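Local atomic coordinates of actinorhodin polyketide putative beta-ketoacyl synthase 2 (Streptomyces coelicolor A3, PDB entry 1TQY), a protein that serves as the chain length factor of the actinorhodin polyketide synthase, a member of the beta-ketoacyl-ACP synthase family that probably takes part in building the polyketide chain. Residues S31-G36 with V361-A366. Residues are numbered along the deposited sequence; the frame is centred on the assembly and turned at random.
Sequences SAVLDG and VIAPTA
Val33, Leu34 and Gly36, at the C-terminal end of helix 26-34, pack against Val361, Ala363, Pro364 and Ala366 in the loop that follows helix 345-359, joining parts of a thiolase-like fold that lie far apart in sequence. The helix ends in a Schellman motif: Gly36 takes positive phi (73°), a conformation that a residue without CB adopts readily, and its N donates to Val33 O at 3.2 Å. No hydrogen bond crosses between the segments, so the contact rests on van der Waals packing, between apolar side chains and of carbon atoms on helix-end carbonyls. Val33 holds CG1 anti to its backbone N (chi1 173°), and this methyl meets Ala363 CB at 3.6 Å; the single methyl of alanine suits so close an approach to the helix. Leu34 points its CB away from the loop, yet its CD2 reaches back to it. There CD2 touches Val361 CG2 at 4.1 Å and Pro364 CD at 4.2 Å, the leucine side chain crossing both partners at about a right angle. Val361 CG2 lies between its own backbone N and carbonyl carbon, the branch turned to the leucine. Pro364 offers a compact apolar ring with no N-H to satisfy; its CG comes within 3.6 Å of Val33 O, the same oxygen that accepts the bond from Gly36. Pro384 touches the side chains of both Leu34 and Pro364, while Thr332 OG1 hydrogen-bonds Ala363 O and so ties the loop to strand 330-332. Past the helix end, small residues meet: Ala366 CB, directed toward the helix segment, rests 3.9 Å from Gly36 O.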
# COMPACT_ATOMS: atom_id res chain seq x y z
N SER B 31 -26.02 -11.87 12.70
CA SER B 31 -27.14 -12.79 12.77
C SER B 31 -26.89 -14.01 11.89
O SER B 31 -27.16 -15.14 12.30
CB SER B 31 -28.42 -12.10 12.33
OG SER B 31 -29.43 -13.07 12.10
N ALA B 32 -26.38 -13.78 10.68
CA ALA B 32 -26.11 -14.87 9.75
C ALA B 32 -24.97 -15.77 10.24
O ALA B 32 -25.02 -17.00 10.08
CB ALA B 32 -25.77 -14.30 8.37
N VAL B 33 -23.96 -15.16 10.83
CA VAL B 33 -22.81 -15.89 11.35
C VAL B 33 -23.17 -16.86 12.47
O VAL B 33 -22.76 -18.02 12.45
CB VAL B 33 -21.75 -14.93 11.89
CG1 VAL B 33 -20.65 -15.70 12.58
CG2 VAL B 33 -21.20 -14.11 10.75
N LEU B 34 -23.93 -16.38 13.44
CA LEU B 34 -24.32 -17.23 14.56
C LEU B 34 -25.27 -18.32 14.11
O LEU B 34 -25.35 -19.38 14.74
CB LEU B 34 -24.97 -16.39 15.66
CG LEU B 34 -24.05 -15.43 16.44
CD1 LEU B 34 -24.84 -14.74 17.53
CD2 LEU B 34 -22.88 -16.20 17.04
N ASP B 35 -26.00 -18.07 13.03
CA ASP B 35 -26.94 -19.03 12.51
C ASP B 35 -26.35 -19.92 11.42
O ASP B 35 -27.02 -20.79 10.87
CB ASP B 35 -28.17 -18.31 11.95
CG ASP B 35 -29.24 -19.28 11.51
OD1 ASP B 35 -29.51 -20.24 12.26
OD2 ASP B 35 -29.82 -19.08 10.41
N GLY B 36 -25.08 -19.69 11.10
CA GLY B 36 -24.44 -20.48 10.07
C GLY B 36 -24.87 -20.17 8.65
O GLY B 36 -24.51 -20.92 7.74
N VAL B 361 -19.96 -15.37 23.24
CA VAL B 361 -20.07 -16.61 22.47
C VAL B 361 -19.10 -16.63 21.30
O VAL B 361 -18.82 -15.59 20.69
CB VAL B 361 -21.50 -16.81 21.92
CG1 VAL B 361 -22.49 -16.95 23.06
CG2 VAL B 361 -21.88 -15.65 21.01
N ILE B 362 -18.59 -17.81 20.97
CA ILE B 362 -17.66 -17.95 19.84
C ILE B 362 -18.42 -18.23 18.55
O ILE B 362 -19.10 -19.25 18.43
CB ILE B 362 -16.64 -19.09 20.08
CG1 ILE B 362 -15.82 -18.80 21.34
CG2 ILE B 362 -15.72 -19.23 18.86
CD1 ILE B 362 -14.85 -19.91 21.74
N ALA B 363 -18.30 -17.32 17.58
CA ALA B 363 -18.94 -17.47 16.28
C ALA B 363 -18.50 -18.82 15.73
O ALA B 363 -17.31 -19.13 15.73
CB ALA B 363 -18.49 -16.35 15.36
N PRO B 364 -19.44 -19.65 15.26
CA PRO B 364 -19.11 -20.98 14.72
C PRO B 364 -18.58 -21.02 13.29
O PRO B 364 -18.57 -20.01 12.58
CB PRO B 364 -20.42 -21.72 14.85
CG PRO B 364 -21.42 -20.65 14.48
CD PRO B 364 -20.89 -19.44 15.26
N THR B 365 -18.13 -22.21 12.88
CA THR B 365 -17.62 -22.41 11.53
C THR B 365 -18.68 -23.21 10.78
O THR B 365 -19.17 -24.22 11.29
CB THR B 365 -16.31 -23.22 11.52
OG1 THR B 365 -15.36 -22.59 12.39
CG2 THR B 365 -15.73 -23.28 10.11
N ALA B 366 -19.04 -22.74 9.59
CA ALA B 366 -20.05 -23.39 8.76
C ALA B 366 -19.43 -24.33 7.72
O ALA B 366 -18.27 -24.17 7.34
CB ALA B 366 -20.87 -22.32 8.03